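Local structure of endo-N-acetyl-beta-D-glucosaminidase (Hypocrea jecorina, 4AC1) at residues Q177-G180 / N181-D184; Y62-W65 / N66-T70; T222-G226 / A227-P231; H105-G108 / Q109-A113; S234-N237 / T238-L242. The protein acts as a family 18 endo-beta-N-acetylglucosaminidase that deglycosylates the fungus's own cellulases, cutting N-linked glycans within their chitobiose core. All coordinates share one frame; numbering follows the deposited sequence. Where two conformers were deposited one is given.

Contact 1 (Q177-G180 / N181-D184); sequences QTQG and NDID. With ZN (zinc ion), chain K.
The D182 carboxylate takes zinc at its oxygen edge, close to its own plane, while Q179 flanks it with its chain, Q179 CG lying 3.8 Å from D182 OD2 and the two flat groups turned 45° apart. Zinc sits on the two oxygens unequally, 1.9 Å from D182 OD2 and 2.6 Å from D182 OD1, which is evidence for a lopsided bidentate grip. Four waters complete the shell. One of them, 2.2 Å from zinc, donates protons to T178 O and to N181 OD1 (2.6 Å), so T178 and the residue before the ligand orient it as a second shell. N181 can contribute because its CG stands between the backbone N and the carbonyl carbon (chi1 64°), turning OD1 toward that water. The backbone bonds are of the i to i+3 kind: D182 N reaches Q179 O at 2.8 Å with an N-H...O angle of 147°, and I183 N reaches G180 O at 3.2 Å. K215 NZ also bonds G180 O, while I183 packs on L154 of strand 151-154. Such bonds mark a 3-10 turn on the path from helix 172-179 to strand 185-189, and D182 makes it a water-rich zinc site in the GH18 beta/alpha barrel.

Contact 2 (Y62-W65 / N66-T70); sequences YTLW and NETIT. With NAG (2-acetamido-2-deoxy-beta-D-glucopyranose), chain C.
N66 and Y62 carry the innermost contacts, around a covalent bond of 1.4 Å from N66 ND2 to C1 of the N-acetylglucosamine. The hydrogen left on N66 ND2 points at Y62 O, 2.8 Å away and nearly straight at 166°, the acceptor almost in the amide plane. Y62 O also takes N66 N at 3.1 Å; the two donors arrive from opposite faces of its carbonyl plane, so the amide is held against its own helix. The sugar lies against the Y62 ring, its C4 4.0 Å above the plane toward the rim, while its O7 comes within 3.3 Å of W65 CB, at the root of the indole. N66, E67 and T68 form the Asn-X-Thr sequon of N-glycosylation, placed at the start of helix 62-73. The sequon threonine faces inward, where T68 OG1 donates to W65 O at 2.8 Å and lies in the W65 ring plane at its edge. T68 OG1 sits between its own backbone N and carbonyl carbon (chi1 66°), leaving T68 CG2 to touch L64 CD2 at 3.9 Å. Farther out, W65 NE1 bonds P56 O, its indole meets F117, and the E67 carboxylate is tied to S21 OG and M22 N.

Contact 3 (T222-G226 / A227-P231); sequences TTPEG and AGWIP
P224 and W229 close an irregular loop that leaves strand 216-221 and enters helix 232-246, one of the beta-to-alpha loops at the C-terminal ends of the GH18 barrel strands, the end that carries the active site in this fold. The apolar contact is of the CH-pi kind: P224 CD lies 4.3 Å from the centroid of the five-membered W229 ring, only 4° off its normal. Beside it, P224 CB is 4.0 Å from W229 CG. A chi1 of 175°, which points CG opposite the backbone N, lays the indole alongside the proline, and P231 N approaches the opposite face, 3.7 Å above the plane. Polar links between the two halves run through water. One water receives the proton of W229 NE1 at 3.0 Å, in the ring plane, and donates to T222 O; a second bridges G226 O and W229 N. Tight turns shape the first half: T223 OG1 accepts from E225 N at 3.2 Å (157°), an ST turn, and E225 centres an inverse gamma turn whose G226 N to P224 O bond is weak. The loop is anchored outside by T222 OG1 on E256 O and by a backbone bond between A227 and S192. Where the indole meets the T223-P224 peptide obliquely, W229 CD1 comes within 3.3 Å of T223 C.

Contact 4 (H105-G108 / Q109-A113); sequences HYYG and QLRDA
Helix 100-116 is the helical arm of the beta-alpha-beta unit between strands 77-83 and 121-125, and one of its turns brings Q109 against H105 and Y106 and R111 against Y107 and G108. The Q109 amide stands nearly upright to the Y106 ring, the planes 85° apart, with Q109 OE1 near the ring plane at its edge, 3.5 Å from Y106 CD1. Its other end, Q109 NE2, lies 3.6 Å from H105 NE2 but donates to G47 O. R111 sets out with CG anti to N (chi1 175°), then bends at chi3, folding the guanidinium back until one face rests on G108, R111 CZ being 3.6 Å from G108 CA. G108 has no side chain to hold the guanidinium off. R111 NH2 forms a salt bridge with D112 OD1 at 3.3 Å, within the guanidinium plane but from above the carboxylate plane. Along the main chain, R111 N to Y107 O is short and straight, 2.8 Å and 174°. Y107 CE2 touches R111 CB at 3.9 Å, and both residues continue onto helix 132-146, Y107 bonding D145 through OH and R111 resting on F146, while Y106 OH reaches G46 N after strand 35-42.

Contact 5 (S234-N237 / T238-L242); sequences SLNN and TIVSL. With NAG (2-acetamido-2-deoxy-beta-D-glucopyranose), chain B.
V240 N donates to N236 O at 2.9 Å with an angle of 174°, the straightest of the backbone bonds that join these two turns of helix 232-246, the helix between barrel strands 216-221 and 251-255. The preceding bond, I239 N to L235 O, is equally short. N236, N237 and T238 make up an Asn-X-Thr sequon, and N236 is glycosylated: its ND2 is covalently joined to C1 of an N-acetylglucosamine at 1.4 Å. The N236 side chain leaves the helix extended (chi1 178°) and carries the sugar outward. The contact between this glycan and V240 is loose, V240 CG2 standing 3.9 Å from the ring oxygen O5, so the next turn borders the sugar without gripping it. The same methyl is 3.9 Å from N236 OD1, and it lies closer to the backbone, 3.3 Å from N236 O. On another side of the turn a water lies between N237 OD1, 2.8 Å away, and the sequon threonine. T238 OG1 is also bonded to M197 O in the loop before helix 201-208, so this hydroxyl ties the helix to that loop. Inward the packing is apolar: L235 and I239 stand one turn apart, and I239 rests on I278 of helix 270-279, which the N236 side chain also touches. L235 meets I239 through CG and CD1, the closest pair across the two side chains being L235 CD1 and I239 CD1 at 3.7 Å.

Along the chain the contacts come in the order 2, 4, 1, 3, 5, all in series within one GH18 barrel. Contacts 2, 4 and 5 lie on helices 62-73, 100-116 and 232-246 around the parallel sheet; contact 1 is the turn leading into strand 185-189, and contact 3 the loop leaving strand 216-221. Contact 3 runs directly into the helix of contact 5, and the two touch, I230 CD1 lying 3.9 Å from L235 N. Contacts 2 and 4 approach to about 6 Å between nearest atoms. Contacts 4 and 5 have centres about 40 Å apart. Contacts 2 and 5, with centres about 34 Å apart, each carry an N-linked glycan, so the two sugars decorate well-separated regions.

Contact 1 (Q177-G180 / N181-D184)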
# COMPACT_ATOMS: atom_id res chain seq x y z
N GLN A 177 -8.60 13.94 10.53
CA GLN A 177 -9.11 15.30 10.75
C GLN A 177 -8.19 16.40 10.21
O GLN A 177 -8.65 17.33 9.54
CB GLN A 177 -9.42 15.54 12.22
CG GLN A 177 -10.56 14.67 12.74
CD GLN A 177 -11.04 15.07 14.12
OE1 GLN A 177 -10.86 16.21 14.54
NE2 GLN A 177 -11.66 14.13 14.82
N THR A 178 -6.89 16.29 10.47
CA THR A 178 -5.94 17.37 10.16
C THR A 178 -5.34 17.26 8.74
O THR A 178 -5.11 18.29 8.09
CB THR A 178 -4.81 17.46 11.20
OG1 THR A 178 -4.16 16.19 11.28
CG2 THR A 178 -5.34 17.82 12.58
N GLN A 179 -5.13 16.03 8.27
CA GLN A 179 -4.47 15.77 6.98
C GLN A 179 -5.31 14.93 6.02
O GLN A 179 -4.82 14.56 4.96
CB GLN A 179 -3.09 15.11 7.16
CG GLN A 179 -1.96 16.11 7.31
CD GLN A 179 -1.94 16.75 8.68
OE1 GLN A 179 -2.12 16.07 9.69
NE2 GLN A 179 -1.69 18.05 8.74
N GLY A 180 -6.57 14.67 6.37
CA GLY A 180 -7.41 13.79 5.54
C GLY A 180 -7.56 14.22 4.10
O GLY A 180 -7.63 13.39 3.20
N ASN A 181 -7.63 15.53 3.88
CA ASN A 181 -7.72 16.06 2.51
C ASN A 181 -6.43 15.86 1.71
O ASN A 181 -6.43 16.02 0.50
CB ASN A 181 -8.09 17.55 2.54
CG ASN A 181 -7.03 18.40 3.21
OD1 ASN A 181 -6.49 18.03 4.26
ND2 ASN A 181 -6.73 19.55 2.62
N ASP A 182 -5.34 15.52 2.40
CA ASP A 182 -4.04 15.26 1.77
C ASP A 182 -3.81 13.76 1.56
O ASP A 182 -2.80 13.36 0.99
CB ASP A 182 -2.90 15.77 2.64
CG ASP A 182 -2.98 17.26 2.93
OD1 ASP A 182 -3.67 18.01 2.21
OD2 ASP A 182 -2.33 17.67 3.91
N ILE A 183 -4.73 12.94 2.04
CA ILE A 183 -4.56 11.48 2.01
C ILE A 183 -5.58 10.92 1.04
O ILE A 183 -6.77 11.17 1.18
CB ILE A 183 -4.74 10.87 3.43
CG1 ILE A 183 -3.62 11.34 4.36
CG2 ILE A 183 -4.82 9.35 3.34
CD1 ILE A 183 -3.94 11.17 5.84
N ASP A 184 -5.10 10.18 0.05
CA ASP A 184 -6.00 9.68 -0.99
C ASP A 184 -6.82 8.47 -0.55
O ASP A 184 -8.00 8.39 -0.87
CB ASP A 184 -5.25 9.44 -2.30
CG ASP A 184 -4.67 10.71 -2.84
OD1 ASP A 184 -5.45 11.52 -3.39
OD2 ASP A 184 -3.47 10.97 -2.65
ZN ZN K . -2.89 19.51 4.14
O HOH W 1 -4.54 19.16 5.50
O HOH W 2 -2.22 21.11 5.08
O HOH W 3 -1.56 19.00 6.02
O HOH W 4 -1.61 20.32 2.41

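Contact 2 (Y62-W65 / N66-T70)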
# COMPACT_ATOMS: atom_id res chain seq x y z
N TYR A 62 17.31 -3.04 -12.23
CA TYR A 62 17.20 -2.57 -13.62
C TYR A 62 15.92 -3.07 -14.30
O TYR A 62 15.25 -2.30 -14.99
CB TYR A 62 18.40 -2.98 -14.47
CG TYR A 62 19.69 -2.23 -14.18
CD1 TYR A 62 19.68 -0.99 -13.54
CD2 TYR A 62 20.92 -2.76 -14.57
CE1 TYR A 62 20.86 -0.30 -13.28
CE2 TYR A 62 22.11 -2.07 -14.33
CZ TYR A 62 22.07 -0.84 -13.68
OH TYR A 62 23.25 -0.16 -13.43
N THR A 63 15.61 -4.35 -14.13
CA THR A 63 14.44 -4.95 -14.77
C THR A 63 13.18 -4.29 -14.19
O THR A 63 12.31 -3.86 -14.92
CB THR A 63 14.38 -6.49 -14.58
OG1 THR A 63 15.60 -7.10 -15.04
CG2 THR A 63 13.19 -7.10 -15.33
N LEU A 64 13.12 -4.20 -12.86
CA LEU A 64 11.98 -3.61 -12.18
C LEU A 64 11.65 -2.21 -12.72
O LEU A 64 10.53 -1.95 -13.16
CB LEU A 64 12.24 -3.59 -10.67
CG LEU A 64 11.08 -3.24 -9.73
CD1 LEU A 64 11.37 -3.75 -8.33
CD2 LEU A 64 10.82 -1.75 -9.72
N TRP A 65 12.64 -1.30 -12.71
CA TRP A 65 12.36 0.09 -13.08
C TRP A 65 12.04 0.22 -14.56
O TRP A 65 11.20 1.02 -14.94
CB TRP A 65 13.46 1.06 -12.63
CG TRP A 65 13.58 1.15 -11.13
CD1 TRP A 65 14.68 0.83 -10.37
CD2 TRP A 65 12.55 1.53 -10.19
NE1 TRP A 65 14.40 1.02 -9.03
CE2 TRP A 65 13.11 1.44 -8.89
CE3 TRP A 65 11.22 1.96 -10.32
CZ2 TRP A 65 12.38 1.75 -7.74
CZ3 TRP A 65 10.49 2.26 -9.16
CH2 TRP A 65 11.08 2.15 -7.90
N ASN A 66 12.70 -0.58 -15.40
CA ASN A 66 12.35 -0.61 -16.81
C ASN A 66 10.90 -1.05 -17.05
O ASN A 66 10.19 -0.46 -17.87
CB ASN A 66 13.32 -1.49 -17.59
CG ASN A 66 14.53 -0.72 -18.03
OD1 ASN A 66 14.47 0.03 -19.00
ND2 ASN A 66 15.62 -0.87 -17.31
N GLU A 67 10.45 -2.05 -16.30
CA GLU A 67 9.06 -2.51 -16.42
C GLU A 67 8.05 -1.46 -15.95
O GLU A 67 6.94 -1.37 -16.48
CB GLU A 67 8.85 -3.84 -15.69
CG GLU A 67 9.56 -5.01 -16.37
CD GLU A 67 9.14 -6.36 -15.84
OE1 GLU A 67 8.72 -6.46 -14.67
OE2 GLU A 67 9.22 -7.34 -16.63
N THR A 68 8.41 -0.65 -14.95
CA THR A 68 7.44 0.33 -14.45
C THR A 68 6.96 1.32 -15.51
O THR A 68 5.83 1.79 -15.46
CB THR A 68 7.91 1.12 -13.19
OG1 THR A 68 9.03 1.94 -13.52
CG2 THR A 68 8.26 0.18 -12.02
N ILE A 69 7.83 1.61 -16.49
CA ILE A 69 7.46 2.51 -17.59
C ILE A 69 6.30 1.90 -18.39
O ILE A 69 5.31 2.57 -18.68
CB ILE A 69 8.66 2.81 -18.53
CG1 ILE A 69 9.79 3.48 -17.74
CG2 ILE A 69 8.23 3.71 -19.70
CD1 ILE A 69 11.13 3.48 -18.45
N THR A 70 6.42 0.61 -18.68
CA THR A 70 5.40 -0.11 -19.42
C THR A 70 4.10 -0.22 -18.64
O THR A 70 3.00 -0.11 -19.21
CB THR A 70 5.93 -1.50 -19.79
OG1 THR A 70 7.20 -1.34 -20.44
CG2 THR A 70 4.97 -2.24 -20.71
C1 NAG C . 16.85 -0.19 -17.66
C2 NAG C . 17.21 0.99 -16.76
C3 NAG C . 18.53 1.62 -17.22
C4 NAG C . 19.60 0.54 -17.24
C5 NAG C . 19.14 -0.63 -18.10
C6 NAG C . 20.12 -1.79 -18.04
C7 NAG C . 15.63 2.36 -15.54
C8 NAG C . 14.51 3.36 -15.63
N2 NAG C . 16.14 1.96 -16.71
O3 NAG C . 18.87 2.67 -16.34
O4 NAG C . 20.82 1.05 -17.75
O5 NAG C . 17.89 -1.13 -17.65
O6 NAG C . 19.87 -2.64 -19.13
O7 NAG C . 16.02 1.95 -14.45

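Contact 3 (T222-G226 / A227-P231)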
# COMPACT_ATOMS: atom_id res chain seq x y z
N THR A 222 -2.74 -12.40 0.06
CA THR A 222 -2.95 -13.17 -1.16
C THR A 222 -2.72 -14.67 -0.96
O THR A 222 -3.08 -15.48 -1.82
CB THR A 222 -2.06 -12.68 -2.30
OG1 THR A 222 -0.69 -12.83 -1.92
CG2 THR A 222 -2.37 -11.22 -2.65
N THR A 223 -2.11 -15.02 0.18
CA THR A 223 -1.85 -16.42 0.53
C THR A 223 -2.12 -16.59 2.02
O THR A 223 -2.17 -15.60 2.74
CB THR A 223 -0.37 -16.83 0.33
OG1 THR A 223 0.42 -16.22 1.36
CG2 THR A 223 0.16 -16.42 -1.03
N PRO A 224 -2.28 -17.85 2.49
CA PRO A 224 -2.47 -18.11 3.92
C PRO A 224 -1.15 -18.18 4.71
O PRO A 224 -1.12 -18.71 5.84
CB PRO A 224 -3.23 -19.45 3.94
CG PRO A 224 -3.16 -20.00 2.58
CD PRO A 224 -2.38 -19.08 1.69
N GLU A 225 -0.07 -17.65 4.13
CA GLU A 225 1.20 -17.50 4.85
C GLU A 225 1.13 -16.29 5.77
O GLU A 225 1.78 -15.24 5.56
CB GLU A 225 2.38 -17.37 3.89
CG GLU A 225 2.64 -18.60 3.04
CD GLU A 225 4.01 -18.58 2.40
OE1 GLU A 225 4.68 -17.53 2.46
OE2 GLU A 225 4.43 -19.62 1.85
N GLY A 226 0.33 -16.45 6.82
CA GLY A 226 0.05 -15.39 7.74
C GLY A 226 -1.23 -15.72 8.47
O GLY A 226 -1.72 -16.86 8.42
N ALA A 227 -1.75 -14.73 9.16
CA ALA A 227 -2.99 -14.89 9.89
C ALA A 227 -4.04 -14.02 9.25
O ALA A 227 -3.77 -12.88 8.87
CB ALA A 227 -2.79 -14.49 11.33
N GLY A 228 -5.24 -14.57 9.14
CA GLY A 228 -6.36 -13.83 8.63
C GLY A 228 -6.63 -13.92 7.13
O GLY A 228 -7.44 -13.15 6.62
N TRP A 229 -5.98 -14.84 6.41
CA TRP A 229 -6.36 -15.10 5.01
C TRP A 229 -7.77 -15.65 4.93
O TRP A 229 -8.18 -16.47 5.75
CB TRP A 229 -5.37 -16.04 4.34
CG TRP A 229 -5.73 -16.47 2.94
CD1 TRP A 229 -5.34 -15.88 1.76
CD2 TRP A 229 -6.56 -17.58 2.56
NE1 TRP A 229 -5.86 -16.55 0.69
CE2 TRP A 229 -6.60 -17.61 1.14
CE3 TRP A 229 -7.24 -18.58 3.28
CZ2 TRP A 229 -7.33 -18.57 0.44
CZ3 TRP A 229 -7.96 -19.54 2.57
CH2 TRP A 229 -7.99 -19.53 1.16
N ILE A 230 -8.52 -15.21 3.92
CA ILE A 230 -9.83 -15.80 3.60
C ILE A 230 -9.92 -16.09 2.11
O ILE A 230 -9.27 -15.41 1.30
CB ILE A 230 -11.00 -14.89 4.06
CG1 ILE A 230 -11.05 -13.58 3.24
CG2 ILE A 230 -10.91 -14.61 5.57
CD1 ILE A 230 -12.26 -12.71 3.51
N PRO A 231 -10.73 -17.09 1.72
CA PRO A 231 -10.94 -17.38 0.31
C PRO A 231 -11.52 -16.17 -0.42
O PRO A 231 -12.29 -15.40 0.16
CB PRO A 231 -11.97 -18.52 0.33
CG PRO A 231 -11.95 -19.08 1.68
CD PRO A 231 -11.50 -18.00 2.60
O HOH W 5 -5.91 -15.59 -2.14
O HOH W 6 -4.24 -17.02 7.15

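Contact 4 (H105-G108 / Q109-A113)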
# COMPACT_ATOMS: atom_id res chain seq x y z
N HIS A 105 17.38 15.90 6.24
CA HIS A 105 18.31 14.99 5.58
C HIS A 105 17.59 13.72 5.11
O HIS A 105 17.72 13.33 3.95
CB HIS A 105 19.48 14.65 6.51
CG HIS A 105 20.36 13.56 5.98
ND1 HIS A 105 21.20 13.75 4.90
CD2 HIS A 105 20.53 12.28 6.37
CE1 HIS A 105 21.84 12.63 4.65
NE2 HIS A 105 21.47 11.72 5.53
N TYR A 106 16.86 13.08 6.01
CA TYR A 106 16.21 11.81 5.68
C TYR A 106 14.97 12.01 4.81
O TYR A 106 14.74 11.24 3.87
CB TYR A 106 15.95 10.96 6.94
CG TYR A 106 17.24 10.53 7.57
CD1 TYR A 106 18.07 9.62 6.92
CD2 TYR A 106 17.66 11.06 8.79
CE1 TYR A 106 19.28 9.24 7.47
CE2 TYR A 106 18.88 10.68 9.34
CZ TYR A 106 19.68 9.77 8.67
OH TYR A 106 20.88 9.40 9.20
N TYR A 107 14.20 13.05 5.10
CA TYR A 107 13.09 13.41 4.23
C TYR A 107 13.62 13.70 2.80
O TYR A 107 13.04 13.25 1.80
CB TYR A 107 12.27 14.60 4.76
CG TYR A 107 11.31 15.05 3.70
CD1 TYR A 107 10.14 14.32 3.46
CD2 TYR A 107 11.63 16.12 2.84
CE1 TYR A 107 9.29 14.67 2.43
CE2 TYR A 107 10.79 16.47 1.81
CZ TYR A 107 9.61 15.73 1.62
OH TYR A 107 8.76 16.09 0.60
N GLY A 108 14.74 14.41 2.71
CA GLY A 108 15.32 14.74 1.41
C GLY A 108 15.65 13.49 0.62
O GLY A 108 15.45 13.44 -0.60
N GLN A 109 16.14 12.46 1.30
CA GLN A 109 16.39 11.17 0.65
C GLN A 109 15.11 10.54 0.10
O GLN A 109 15.11 10.00 -1.02
CB GLN A 109 17.06 10.20 1.62
CG GLN A 109 18.50 10.54 2.03
CD GLN A 109 19.08 9.46 2.92
OE1 GLN A 109 18.35 8.69 3.53
NE2 GLN A 109 20.40 9.39 2.99
N LEU A 110 14.03 10.59 0.87
CA LEU A 110 12.75 10.05 0.41
C LEU A 110 12.24 10.83 -0.81
O LEU A 110 11.84 10.24 -1.81
CB LEU A 110 11.72 10.05 1.55
CG LEU A 110 10.31 9.52 1.22
CD1 LEU A 110 10.36 8.04 0.81
CD2 LEU A 110 9.36 9.74 2.39
N ARG A 111 12.27 12.16 -0.71
CA ARG A 111 11.86 13.04 -1.80
C ARG A 111 12.68 12.74 -3.06
O ARG A 111 12.13 12.59 -4.15
CB ARG A 111 12.03 14.50 -1.37
CG ARG A 111 11.75 15.54 -2.45
CD ARG A 111 12.43 16.88 -2.16
NE ARG A 111 13.89 16.74 -2.14
CZ ARG A 111 14.68 17.23 -1.18
NH1 ARG A 111 14.16 17.93 -0.17
NH2 ARG A 111 15.99 17.04 -1.25
N ASP A 112 14.00 12.64 -2.89
CA ASP A 112 14.91 12.35 -4.00
C ASP A 112 14.62 11.01 -4.66
O ASP A 112 14.73 10.89 -5.87
CB ASP A 112 16.38 12.39 -3.56
CG ASP A 112 16.89 13.79 -3.27
OD1 ASP A 112 16.18 14.77 -3.59
OD2 ASP A 112 18.01 13.90 -2.74
N ALA A 113 14.27 10.01 -3.87
CA ALA A 113 13.96 8.69 -4.43
C ALA A 113 12.67 8.75 -5.24
O ALA A 113 12.58 8.19 -6.34
CB ALA A 113 13.86 7.66 -3.32

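Contact 5 (S234-N237 / T238-L242)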
# COMPACT_ATOMS: atom_id res chain seq x y z
N SER A 234 -15.22 -15.71 -0.17
CA SER A 234 -15.67 -15.04 1.05
C SER A 234 -15.57 -13.53 0.87
O SER A 234 -16.48 -12.78 1.22
CB SER A 234 -14.83 -15.50 2.24
OG SER A 234 -15.20 -14.85 3.44
N LEU A 235 -14.42 -13.09 0.34
CA LEU A 235 -14.20 -11.69 0.02
C LEU A 235 -15.32 -11.17 -0.88
O LEU A 235 -15.88 -10.10 -0.64
CB LEU A 235 -12.82 -11.51 -0.64
CG LEU A 235 -12.49 -10.09 -1.11
CD1 LEU A 235 -12.36 -9.14 0.08
CD2 LEU A 235 -11.22 -10.08 -1.95
N ASN A 236 -15.64 -11.95 -1.92
CA ASN A 236 -16.68 -11.56 -2.86
C ASN A 236 -18.04 -11.35 -2.19
O ASN A 236 -18.70 -10.34 -2.41
CB ASN A 236 -16.80 -12.60 -3.97
CG ASN A 236 -17.90 -12.26 -4.94
OD1 ASN A 236 -17.89 -11.19 -5.55
ND2 ASN A 236 -18.88 -13.17 -5.06
N ASN A 237 -18.44 -12.30 -1.34
CA ASN A 237 -19.72 -12.21 -0.67
C ASN A 237 -19.83 -10.91 0.14
O ASN A 237 -20.83 -10.21 0.10
CB ASN A 237 -19.93 -13.47 0.19
CG ASN A 237 -21.31 -13.55 0.80
OD1 ASN A 237 -21.55 -13.03 1.89
ND2 ASN A 237 -22.22 -14.21 0.10
N THR A 238 -18.76 -10.59 0.85
CA THR A 238 -18.73 -9.38 1.64
C THR A 238 -18.76 -8.12 0.77
O THR A 238 -19.49 -7.18 1.07
CB THR A 238 -17.49 -9.37 2.55
OG1 THR A 238 -17.59 -10.47 3.46
CG2 THR A 238 -17.39 -8.08 3.35
N ILE A 239 -17.97 -8.10 -0.31
CA ILE A 239 -17.94 -6.92 -1.17
C ILE A 239 -19.30 -6.66 -1.85
O ILE A 239 -19.73 -5.51 -1.93
CB ILE A 239 -16.77 -6.99 -2.17
CG1 ILE A 239 -15.46 -6.74 -1.41
CG2 ILE A 239 -16.96 -5.99 -3.32
CD1 ILE A 239 -14.20 -6.93 -2.26
N VAL A 240 -19.97 -7.72 -2.29
CA VAL A 240 -21.34 -7.60 -2.82
C VAL A 240 -22.23 -6.83 -1.82
O VAL A 240 -22.95 -5.90 -2.19
CB VAL A 240 -21.97 -8.96 -3.23
CG1 VAL A 240 -23.46 -8.81 -3.56
CG2 VAL A 240 -21.24 -9.54 -4.41
N SER A 241 -22.16 -7.23 -0.56
CA SER A 241 -22.95 -6.58 0.48
C SER A 241 -22.54 -5.12 0.70
O SER A 241 -23.38 -4.24 0.80
CB SER A 241 -22.86 -7.37 1.79
OG SER A 241 -23.63 -6.75 2.80
N LEU A 242 -21.23 -4.87 0.78
CA LEU A 242 -20.74 -3.50 0.95
C LEU A 242 -21.18 -2.57 -0.17
O LEU A 242 -21.62 -1.46 0.10
CB LEU A 242 -19.21 -3.47 1.07
CG LEU A 242 -18.63 -4.16 2.31
CD1 LEU A 242 -17.12 -4.22 2.22
CD2 LEU A 242 -19.07 -3.46 3.58
C1 NAG B . -20.03 -13.04 -5.92
C2 NAG B . -19.83 -13.98 -7.11
C3 NAG B . -21.12 -14.20 -7.91
C4 NAG B . -22.35 -14.38 -7.04
C5 NAG B . -22.41 -13.38 -5.88
C6 NAG B . -23.53 -13.69 -4.90
C7 NAG B . -17.58 -14.03 -8.02
C8 NAG B . -16.59 -13.39 -8.95
N2 NAG B . -18.78 -13.46 -7.97
O3 NAG B . -20.98 -15.36 -8.71
O4 NAG B . -23.50 -14.23 -7.86
O5 NAG B . -21.18 -13.40 -5.17
O6 NAG B . -23.36 -14.97 -4.32
O7 NAG B . -17.26 -15.01 -7.36
O HOH W 7 -20.10 -11.76 3.93